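Local coordinates for uncharacterized protein (Parabacteroides merdae, PDB 4R7F) that is of unknown function but carries immunoglobulin-like beta-sandwich domains, the first related to the opening domain of type 9 secretion system plug proteins, at residues 72-86 and 98-112. Residues are numbered along the deposited sequence; the frame is centred on the assembly and turned at random. Where two conformers were deposited one is given.
Sequences IEYMNGFQGTTIDDF and NYRLLLPNDDVQFKV
N76 and Q109 face each other as an antiparallel hydrogen-bonded pair: N76 N donates a hydrogen bond to Q109 O (2.8 Å) and Q109 N donates one to N76 O, while M75 and F110 make the neighbouring non-hydrogen-bonded pair. K111 N continues the ladder to Y74 O. Next to it, G77 CA makes a CA-H...O contact with D107 O; at phi 125° a side chain would be jammed against the carbonyl O of N76, with D107 O close by as well, so glycine suits the place. A second antiparallel site lies at the far end, where R100 N bonds D85 O at 3.0 Å beside the non-hydrogen-bonded pair F86 and Y99.

Charged side chains reinforce both sites. K111, stretched straight beyond CG, lies across the helical turn until NZ reaches I72 O at 2.7 Å in the carbonyl plane; the long aliphatic part of a lysine can run past the backbone before its ammonium meets the oxygen. With CG anti to the backbone N (chi1 -178°), D85 turns OD2 onto R100 NH1, a 2.7 Å salt bridge at the guanidinium edge, the two planes 78° apart; opposite charges can pair at this solvent-accessible border.

Within 98-112, the bond from D107 N to N105 OD1 is an Asx turn, and V108 N, reaching OD1 from the opposite face, completes an Asx motif before 109-110.

Among apolar contacts, Y99 offers a flat face to F86 CB, 4.0 Å from the ring centroid, while the two rings are near parallel but barely overlap; Y99 also stacks with F43, and F86 with Y50. I83 CG2 meets the Y99 edge.

The second site places 86-88 at the border of the four-stranded sheet 14-21, 39-46, 96-103, 86-88, part of an immunoglobulin-like beta-sandwich, whereas 75-76 with 109-110 forms a separate two-stranded ribbon.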
# COMPACT_ATOMS: atom_id res chain seq x y z
N ILE A 72 -10.96 29.68 22.56
CA ILE A 72 -9.88 29.55 23.57
C ILE A 72 -9.74 28.10 24.06
O ILE A 72 -8.64 27.65 24.39
CB ILE A 72 -9.99 30.58 24.74
CG1 ILE A 72 -8.64 30.74 25.47
CG2 ILE A 72 -11.15 30.26 25.70
CD1 ILE A 72 -7.50 31.24 24.58
N GLU A 73 -10.85 27.36 24.05
CA GLU A 73 -10.84 25.95 24.42
C GLU A 73 -10.13 25.07 23.39
O GLU A 73 -9.57 24.04 23.76
CB GLU A 73 -12.28 25.43 24.62
CG GLU A 73 -12.99 25.98 25.86
CD GLU A 73 -14.45 25.54 25.92
OE1 GLU A 73 -15.27 26.21 25.25
OE2 GLU A 73 -14.77 24.52 26.60
N TYR A 74 -10.11 25.46 22.11
CA TYR A 74 -9.56 24.58 21.07
C TYR A 74 -8.35 25.01 20.33
O TYR A 74 -7.69 24.15 19.75
CB TYR A 74 -10.61 24.12 20.07
CG TYR A 74 -11.31 25.18 19.24
CD1 TYR A 74 -10.72 25.73 18.11
CD2 TYR A 74 -12.62 25.54 19.54
CE1 TYR A 74 -11.41 26.64 17.32
CE2 TYR A 74 -13.33 26.43 18.77
CZ TYR A 74 -12.73 26.99 17.67
OH TYR A 74 -13.48 27.86 16.93
N MSE A 75 -8.04 26.31 20.34
CA MSE A 75 -6.88 26.88 19.62
C MSE A 75 -6.14 27.87 20.48
O MSE A 75 -6.76 28.59 21.29
CB MSE A 75 -7.29 27.62 18.33
CG MSE A 75 -8.21 28.84 18.56
SE MSE A 75 -9.05 29.62 16.95
CE MSE A 75 -7.46 30.35 16.05
N ASN A 76 -4.84 27.96 20.26
CA ASN A 76 -4.07 29.06 20.73
C ASN A 76 -3.80 29.94 19.53
O ASN A 76 -3.29 29.46 18.52
CB ASN A 76 -2.79 28.59 21.39
CG ASN A 76 -2.25 29.65 22.34
OD1 ASN A 76 -1.57 30.57 21.91
ND2 ASN A 76 -2.59 29.55 23.62
N GLY A 77 -4.17 31.21 19.62
CA GLY A 77 -4.06 32.14 18.51
C GLY A 77 -5.39 32.78 18.20
O GLY A 77 -6.41 32.43 18.78
N PHE A 78 -5.38 33.73 17.26
CA PHE A 78 -6.58 34.51 16.96
C PHE A 78 -7.30 34.06 15.68
O PHE A 78 -6.71 33.50 14.75
CB PHE A 78 -6.23 36.00 16.84
CG PHE A 78 -5.49 36.54 18.03
CD1 PHE A 78 -6.13 36.66 19.27
CD2 PHE A 78 -4.16 36.94 17.91
CE1 PHE A 78 -5.45 37.16 20.37
CE2 PHE A 78 -3.48 37.45 19.01
CZ PHE A 78 -4.12 37.55 20.24
N GLN A 79 -8.60 34.31 15.66
CA GLN A 79 -9.38 34.22 14.46
C GLN A 79 -8.97 35.35 13.55
O GLN A 79 -8.47 36.38 14.00
CB GLN A 79 -10.87 34.38 14.77
CG GLN A 79 -11.46 33.27 15.63
CD GLN A 79 -11.61 31.93 14.92
OE1 GLN A 79 -10.72 31.50 14.17
NE2 GLN A 79 -12.72 31.24 15.19
N GLY A 80 -9.21 35.16 12.26
CA GLY A 80 -9.01 36.22 11.28
C GLY A 80 -7.55 36.46 10.93
O GLY A 80 -7.17 37.56 10.60
N THR A 81 -6.74 35.41 10.97
CA THR A 81 -5.35 35.53 10.61
C THR A 81 -5.16 35.62 9.09
O THR A 81 -5.86 34.96 8.32
CB THR A 81 -4.57 34.33 11.11
OG1 THR A 81 -4.95 34.05 12.47
CG2 THR A 81 -3.07 34.59 10.97
N THR A 82 -4.17 36.42 8.70
CA THR A 82 -3.88 36.61 7.28
C THR A 82 -3.10 35.41 6.68
O THR A 82 -2.34 34.71 7.34
CB THR A 82 -3.17 37.96 7.00
OG1 THR A 82 -3.97 39.03 7.51
CG2 THR A 82 -3.00 38.21 5.50
N ILE A 83 -3.39 35.16 5.41
CA ILE A 83 -2.68 34.12 4.65
C ILE A 83 -1.58 34.83 3.86
O ILE A 83 -1.86 35.55 2.88
CB ILE A 83 -3.65 33.32 3.76
CG1 ILE A 83 -4.76 32.71 4.63
CG2 ILE A 83 -2.90 32.22 3.01
CD1 ILE A 83 -5.79 31.90 3.86
N ASP A 84 -0.35 34.64 4.32
CA ASP A 84 0.79 35.42 3.84
C ASP A 84 1.56 34.67 2.77
O ASP A 84 2.15 35.28 1.91
CB ASP A 84 1.72 35.81 5.01
CG ASP A 84 1.07 36.79 5.99
OD1 ASP A 84 0.20 37.57 5.56
OD2 ASP A 84 1.44 36.79 7.18
N ASP A 85 1.55 33.33 2.81
CA ASP A 85 2.43 32.57 1.91
C ASP A 85 1.79 32.42 0.52
O ASP A 85 0.98 31.53 0.28
CB ASP A 85 2.84 31.24 2.54
CG ASP A 85 3.80 30.41 1.65
OD1 ASP A 85 3.92 30.62 0.41
OD2 ASP A 85 4.42 29.48 2.22
N PHE A 86 2.17 33.30 -0.40
CA PHE A 86 1.65 33.25 -1.76
C PHE A 86 2.65 33.65 -2.83
O PHE A 86 3.64 34.32 -2.56
CB PHE A 86 0.42 34.16 -1.86
CG PHE A 86 0.75 35.61 -2.08
CD1 PHE A 86 1.05 36.43 -1.01
CD2 PHE A 86 0.74 36.16 -3.35
CE1 PHE A 86 1.34 37.77 -1.20
CE2 PHE A 86 1.03 37.50 -3.57
CZ PHE A 86 1.33 38.31 -2.49
N ASN A 98 -1.10 31.62 -6.24
CA ASN A 98 -1.18 30.36 -5.53
C ASN A 98 -0.85 30.60 -4.07
O ASN A 98 0.16 31.23 -3.76
CB ASN A 98 -0.15 29.40 -6.13
CG ASN A 98 -0.05 28.11 -5.38
OD1 ASN A 98 1.02 27.76 -4.85
ND2 ASN A 98 -1.17 27.38 -5.32
N TYR A 99 -1.69 30.06 -3.19
CA TYR A 99 -1.67 30.33 -1.76
C TYR A 99 -1.49 29.03 -0.99
O TYR A 99 -1.96 27.97 -1.40
CB TYR A 99 -2.98 30.95 -1.32
CG TYR A 99 -3.26 32.31 -1.92
CD1 TYR A 99 -3.75 32.43 -3.21
CD2 TYR A 99 -3.03 33.49 -1.19
CE1 TYR A 99 -3.99 33.67 -3.77
CE2 TYR A 99 -3.28 34.75 -1.74
CZ TYR A 99 -3.74 34.83 -3.05
OH TYR A 99 -4.00 36.04 -3.62
N ARG A 100 -0.85 29.12 0.15
CA ARG A 100 -0.50 27.96 0.95
C ARG A 100 -0.60 28.38 2.40
O ARG A 100 -0.03 29.39 2.79
CB ARG A 100 0.90 27.51 0.62
CG ARG A 100 1.38 26.28 1.34
CD ARG A 100 2.34 25.55 0.41
NE ARG A 100 3.40 24.84 1.10
CZ ARG A 100 4.42 25.45 1.70
NH1 ARG A 100 4.51 26.78 1.72
NH2 ARG A 100 5.34 24.72 2.31
N LEU A 101 -1.35 27.59 3.15
CA LEU A 101 -1.53 27.73 4.58
C LEU A 101 -1.22 26.38 5.18
O LEU A 101 -1.84 25.38 4.80
CB LEU A 101 -2.97 28.12 4.89
CG LEU A 101 -3.42 28.09 6.35
CD1 LEU A 101 -2.70 29.15 7.17
CD2 LEU A 101 -4.90 28.34 6.41
N LEU A 102 -0.23 26.35 6.07
CA LEU A 102 0.05 25.17 6.86
C LEU A 102 -0.54 25.33 8.26
O LEU A 102 -0.50 26.42 8.85
CB LEU A 102 1.54 24.96 6.96
CG LEU A 102 2.26 24.88 5.63
CD1 LEU A 102 3.75 24.64 5.86
CD2 LEU A 102 1.66 23.78 4.78
N LEU A 103 -1.10 24.25 8.77
CA LEU A 103 -1.61 24.21 10.12
C LEU A 103 -1.22 22.92 10.82
O LEU A 103 -1.21 21.86 10.22
CB LEU A 103 -3.12 24.30 10.09
CG LEU A 103 -3.70 25.67 9.76
CD1 LEU A 103 -5.15 25.54 9.31
CD2 LEU A 103 -3.60 26.58 10.97
N PRO A 104 -0.88 22.99 12.11
CA PRO A 104 -0.74 24.21 12.88
C PRO A 104 0.51 24.99 12.42
O PRO A 104 1.35 24.44 11.70
CB PRO A 104 -0.53 23.70 14.30
CG PRO A 104 0.24 22.44 14.07
CD PRO A 104 -0.45 21.81 12.89
N ASN A 105 0.61 26.25 12.81
CA ASN A 105 1.75 27.07 12.41
C ASN A 105 2.14 27.98 13.58
O ASN A 105 1.73 27.73 14.71
CB ASN A 105 1.41 27.83 11.12
CG ASN A 105 0.17 28.70 11.25
OD1 ASN A 105 -0.03 29.35 12.27
ND2 ASN A 105 -0.67 28.73 10.23
N ASP A 106 2.95 29.01 13.31
CA ASP A 106 3.41 29.94 14.36
C ASP A 106 2.27 30.79 14.95
O ASP A 106 2.39 31.25 16.08
CB ASP A 106 4.52 30.89 13.83
CG ASP A 106 5.91 30.26 13.82
OD1 ASP A 106 6.05 29.07 14.14
OD2 ASP A 106 6.87 30.96 13.47
N ASP A 107 1.20 31.00 14.19
CA ASP A 107 0.07 31.85 14.61
C ASP A 107 -1.07 31.08 15.27
O ASP A 107 -1.84 31.68 16.04
CB ASP A 107 -0.55 32.55 13.38
CG ASP A 107 0.40 33.52 12.68
OD1 ASP A 107 1.41 33.97 13.29
OD2 ASP A 107 0.12 33.84 11.51
N VAL A 108 -1.23 29.80 14.90
CA VAL A 108 -2.32 28.95 15.41
C VAL A 108 -1.83 27.54 15.69
O VAL A 108 -1.24 26.87 14.82
CB VAL A 108 -3.51 28.86 14.46
CG1 VAL A 108 -4.62 28.03 15.09
CG2 VAL A 108 -4.03 30.25 14.13
N GLN A 109 -2.08 27.09 16.92
CA GLN A 109 -1.89 25.71 17.30
C GLN A 109 -3.19 25.22 17.92
O GLN A 109 -4.00 26.03 18.37
CB GLN A 109 -0.74 25.55 18.29
CG GLN A 109 0.53 26.33 17.96
CD GLN A 109 0.49 27.74 18.49
OE1 GLN A 109 0.12 27.99 19.64
NE2 GLN A 109 0.86 28.69 17.63
N PHE A 110 -3.38 23.91 17.93
CA PHE A 110 -4.62 23.32 18.40
C PHE A 110 -4.43 22.76 19.80
O PHE A 110 -3.38 22.22 20.11
CB PHE A 110 -5.07 22.20 17.46
CG PHE A 110 -5.16 22.63 16.03
CD1 PHE A 110 -6.13 23.50 15.62
CD2 PHE A 110 -4.27 22.14 15.08
CE1 PHE A 110 -6.21 23.91 14.31
CE2 PHE A 110 -4.37 22.52 13.77
CZ PHE A 110 -5.33 23.42 13.39
N LYS A 111 -5.47 22.86 20.61
CA LYS A 111 -5.42 22.39 21.96
C LYS A 111 -6.13 21.06 22.14
O LYS A 111 -5.91 20.42 23.15
CB LYS A 111 -6.08 23.40 22.89
CG LYS A 111 -5.28 24.66 23.08
CD LYS A 111 -6.05 25.64 23.92
CE LYS A 111 -5.17 26.84 24.22
NZ LYS A 111 -5.97 27.90 24.85
N VAL A 112 -7.00 20.66 21.22
CA VAL A 112 -7.79 19.42 21.40
C VAL A 112 -7.88 18.69 20.08
O VAL A 112 -7.66 19.24 19.01
CB VAL A 112 -9.24 19.67 21.91
CG1 VAL A 112 -9.24 20.21 23.35
CG2 VAL A 112 -9.99 20.59 20.97